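Local coordinates for protein acetyltransferase, GNAT family (Streptococcus agalactiae 2603V/R, PDB 2PC1) that probably transfers an acyl group, as expected of a member of the GNAT acetyltransferase family, at residues A[45-53]-A[147-155]. Residues are numbered along the deposited sequence; the frame is centred on the assembly and turned at random.
Sequences AKTGSDQWQ and CDTHEKNVT. With SO4 (sulfate ion), chain B.
K152 NZ is gripped by three oxygens: the carbonyl O of G48 at 3.2 Å and two waters, one leading on to D50 N and the other, weakly, to T47 O. The ammonium sits 63° out of the G48 carbonyl plane, so NZ does not lie on a lone pair of that oxygen. In this GNAT fold the contact joins the loop that follows helix 30-46 to the turn between strand 144-149 and helix 154-162. That turn, type I from H150 to N153, brings K152 N to H150 ND1 at 2.9 Å, in the ring plane, evidence that ND1 is the acceptor nitrogen. The other nitrogen, NE2, donates to D50 OD1 at 2.9 Å, on the syn side but tilted out of the carboxylate plane; the N-H...O angle of 137° makes this bond bent, and carboxylate and ring stand nearly perpendicular. S49 OG lies 3.2 Å above the imidazole plane, over the centre of one face; the same oxygen accepts from Q51 N in an ST turn. Bonds at both nitrogens thus fix the ring's rotation. With CG anti to the backbone N (chi1 -175°), the extended Q51 chain runs out past the imidazole in the opposite sense, CB near CD2 and OE1 near H150 CB. Its amide is oriented by partners on both atoms: OE1 accepts from N153 ND2, while NE2 donates to a sulfate, probably from the crystallisation liquor. N153 is itself the N-cap of helix 154-162, its OD1 bonded to M156 N. The sulfate, held also by Y58 and R116, receives Q51 NE2 and W52 NE1 on the same oxygen, O4, at 2.9 and 3.1 Å.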
loop_
_atom_site.group_PDB
_atom_site.type_symbol
_atom_site.label_atom_id
_atom_site.label_comp_id
_atom_site.label_asym_id
_atom_site.label_seq_id
_atom_site.Cartn_x
_atom_site.Cartn_y
_atom_site.Cartn_z
ATOM N N ALA A 45 -10.034 -10.629 7.029
ATOM C CA ALA A 45 -11.256 -10.927 7.758
ATOM C C ALA A 45 -10.955 -11.828 8.940
ATOM O O ALA A 45 -11.576 -11.715 9.998
ATOM C CB ALA A 45 -12.265 -11.577 6.845
ATOM N N LYS A 46 -9.988 -12.721 8.774
ATOM C CA LYS A 46 -9.597 -13.635 9.853
ATOM C C LYS A 46 -9.084 -12.912 11.106
ATOM O O LYS A 46 -9.119 -13.469 12.202
ATOM C CB LYS A 46 -8.565 -14.645 9.359
ATOM C CG LYS A 46 -9.126 -15.633 8.365
ATOM C CD LYS A 46 -8.059 -16.539 7.825
ATOM C CE LYS A 46 -8.658 -17.613 6.933
ATOM N NZ LYS A 46 -7.591 -18.431 6.287
ATOM N N THR A 47 -8.638 -11.672 10.956
ATOM C CA THR A 47 -8.125 -10.877 12.081
ATOM C C THR A 47 -9.205 -10.139 12.861
ATOM O O THR A 47 -8.928 -9.540 13.906
ATOM C CB THR A 47 -7.092 -9.844 11.610
ATOM O OG1 THR A 47 -7.738 -8.811 10.851
ATOM C CG2 THR A 47 -6.012 -10.481 10.781
ATOM N N GLY A 48 -10.435 -10.158 12.365
ATOM C CA GLY A 48 -11.536 -9.428 13.006
ATOM C C GLY A 48 -11.636 -7.966 12.610
ATOM O O GLY A 48 -12.540 -7.246 13.044
ATOM N N SER A 49 -10.723 -7.527 11.758
ATOM C CA SER A 49 -10.739 -6.170 11.232
ATOM C C SER A 49 -11.862 -5.965 10.236
ATOM O O SER A 49 -12.213 -6.875 9.490
ATOM C CB SER A 49 -9.412 -5.914 10.543
ATOM O OG SER A 49 -9.367 -4.622 9.967
ATOM N N ASP A 50 -12.366 -4.737 10.163
ATOM C CA ASP A 50 -13.332 -4.390 9.144
ATOM C C ASP A 50 -12.678 -3.785 7.903
ATOM O O ASP A 50 -13.378 -3.431 6.960
ATOM C CB ASP A 50 -14.448 -3.491 9.697
ATOM C CG ASP A 50 -13.961 -2.132 10.161
ATOM O OD1 ASP A 50 -12.765 -1.810 10.054
ATOM O OD2 ASP A 50 -14.829 -1.369 10.654
ATOM N N GLN A 51 -11.344 -3.709 7.865
ATOM C CA GLN A 51 -10.647 -3.213 6.700
ATOM C C GLN A 51 -10.999 -4.046 5.470
ATOM O O GLN A 51 -10.844 -5.260 5.484
ATOM C CB GLN A 51 -9.134 -3.229 6.921
ATOM C CG GLN A 51 -8.382 -2.600 5.769
ATOM C CD GLN A 51 -6.904 -2.434 6.035
ATOM O OE1 GLN A 51 -6.323 -3.159 6.846
ATOM N NE2 GLN A 51 -6.280 -1.484 5.334
ATOM N N TRP A 52 -11.520 -3.387 4.449
ATOM C CA TRP A 52 -11.920 -3.994 3.162
ATOM C C TRP A 52 -13.151 -4.896 3.268
ATOM O O TRP A 52 -13.440 -5.644 2.338
ATOM C CB TRP A 52 -10.779 -4.761 2.493
ATOM C CG TRP A 52 -9.566 -3.979 2.126
ATOM C CD1 TRP A 52 -9.270 -2.689 2.440
ATOM C CD2 TRP A 52 -8.454 -4.490 1.391
ATOM N NE1 TRP A 52 -8.037 -2.363 1.914
ATOM C CE2 TRP A 52 -7.525 -3.448 1.259
ATOM C CE3 TRP A 52 -8.169 -5.725 0.817
ATOM C CZ2 TRP A 52 -6.294 -3.618 0.605
ATOM C CZ3 TRP A 52 -6.961 -5.876 0.131
ATOM C CH2 TRP A 52 -6.042 -4.835 0.047
ATOM N N GLN A 53 -13.877 -4.834 4.378
ATOM C CA GLN A 53 -14.988 -5.761 4.648
ATOM C C GLN A 53 -16.341 -5.098 4.516
ATOM O O GLN A 53 -17.341 -5.691 4.910
ATOM C CB GLN A 53 -14.877 -6.334 6.056
ATOM C CG GLN A 53 -13.526 -6.915 6.431
ATOM C CD GLN A 53 -13.054 -8.009 5.498
ATOM O OE1 GLN A 53 -13.825 -8.928 5.169
ATOM N NE2 GLN A 53 -11.763 -7.980 5.135
ATOM N N CYS A 147 1.820 6.424 4.381
ATOM C CA CYS A 147 0.944 5.247 4.334
ATOM C C CYS A 147 0.104 5.287 5.571
ATOM O O CYS A 147 0.516 5.855 6.590
ATOM C CB CYS A 147 1.769 3.973 4.308
ATOM S SG CYS A 147 0.844 2.489 3.827
ATOM N N ASP A 148 -1.067 4.722 5.525
ATOM C CA ASP A 148 -1.867 4.592 6.747
ATOM C C ASP A 148 -2.378 3.178 6.767
ATOM O O ASP A 148 -2.505 2.536 5.726
ATOM C CB ASP A 148 -2.991 5.587 6.816
ATOM C CG ASP A 148 -3.997 5.420 5.692
ATOM O OD1 ASP A 148 -4.898 4.575 5.809
ATOM O OD2 ASP A 148 -3.869 6.128 4.672
ATOM N N THR A 149 -2.668 2.663 7.939
ATOM C CA THR A 149 -3.254 1.343 8.047
ATOM C C THR A 149 -4.203 1.254 9.213
ATOM O O THR A 149 -4.264 2.112 10.083
ATOM C CB THR A 149 -2.166 0.248 8.107
ATOM O OG1 THR A 149 -2.745 -1.026 7.812
ATOM C CG2 THR A 149 -1.500 0.192 9.419
ATOM N N HIS A 150 -4.967 0.178 9.210
ATOM C CA HIS A 150 -5.926 -0.091 10.254
ATOM C C HIS A 150 -5.202 -0.451 11.539
ATOM O O HIS A 150 -4.135 -1.086 11.535
ATOM C CB HIS A 150 -6.812 -1.275 9.816
ATOM C CG HIS A 150 -8.077 -1.452 10.603
ATOM N ND1 HIS A 150 -8.129 -2.032 11.864
ATOM C CD2 HIS A 150 -9.366 -1.215 10.250
ATOM C CE1 HIS A 150 -9.394 -2.094 12.267
ATOM N NE2 HIS A 150 -10.158 -1.594 11.306
ATOM N N GLU A 151 -5.833 -0.102 12.657
ATOM C CA GLU A 151 -5.292 -0.412 13.943
ATOM C C GLU A 151 -5.051 -1.889 14.160
ATOM O O GLU A 151 -4.153 -2.266 14.912
ATOM C CB GLU A 151 -6.236 0.111 15.036
ATOM C CG GLU A 151 -6.221 1.615 15.162
ATOM C CD GLU A 151 -7.227 2.104 16.175
ATOM O OE1 GLU A 151 -8.420 1.739 16.078
ATOM O OE2 GLU A 151 -6.815 2.841 17.068
ATOM N N LYS A 152 -5.884 -2.737 13.549
ATOM C CA LYS A 152 -5.743 -4.174 13.720
ATOM C C LYS A 152 -4.754 -4.819 12.741
ATOM O O LYS A 152 -4.440 -6.000 12.853
ATOM C CB LYS A 152 -7.102 -4.860 13.589
ATOM C CG LYS A 152 -8.045 -4.498 14.703
ATOM C CD LYS A 152 -9.363 -5.225 14.570
ATOM C CE LYS A 152 -10.360 -4.737 15.615
ATOM N NZ LYS A 152 -11.717 -5.353 15.448
ATOM N N ASN A 153 -4.237 -4.034 11.796
ATOM C CA ASN A 153 -3.329 -4.541 10.750
ATOM C C ASN A 153 -1.883 -4.515 11.229
ATOM O O ASN A 153 -1.046 -3.725 10.785
ATOM C CB ASN A 153 -3.522 -3.850 9.412
ATOM C CG ASN A 153 -3.050 -4.700 8.250
ATOM O OD1 ASN A 153 -2.137 -5.514 8.402
ATOM N ND2 ASN A 153 -3.708 -4.568 7.100
ATOM N N VAL A 154 -1.626 -5.394 12.171
ATOM C CA VAL A 154 -0.313 -5.451 12.791
ATOM C C VAL A 154 0.706 -5.885 11.760
ATOM O O VAL A 154 1.864 -5.449 11.821
ATOM C CB VAL A 154 -0.324 -6.363 14.045
ATOM C CG1 VAL A 154 1.107 -6.625 14.546
ATOM C CG2 VAL A 154 -1.142 -5.706 15.118
ATOM N N THR A 155 0.307 -6.701 10.788
ATOM C CA THR A 155 1.228 -7.126 9.762
ATOM C C THR A 155 1.738 -5.915 8.970
ATOM O O THR A 155 2.930 -5.778 8.715
ATOM C CB THR A 155 0.561 -8.137 8.840
ATOM O OG1 THR A 155 0.188 -9.286 9.631
ATOM C CG2 THR A 155 1.488 -8.550 7.683
HETATM S S SO4 B . -6.386 1.019 2.039
HETATM O O1 SO4 B . -6.256 0.061 0.968
HETATM O O2 SO4 B . -5.051 1.433 2.458
HETATM O O3 SO4 B . -7.154 2.181 1.635
HETATM O O4 SO4 B . -7.040 0.344 3.156
HETATM O O HOH W 1 -11.016 -8.057 16.037
HETATM O O HOH W 2 -12.447 -3.588 13.149
#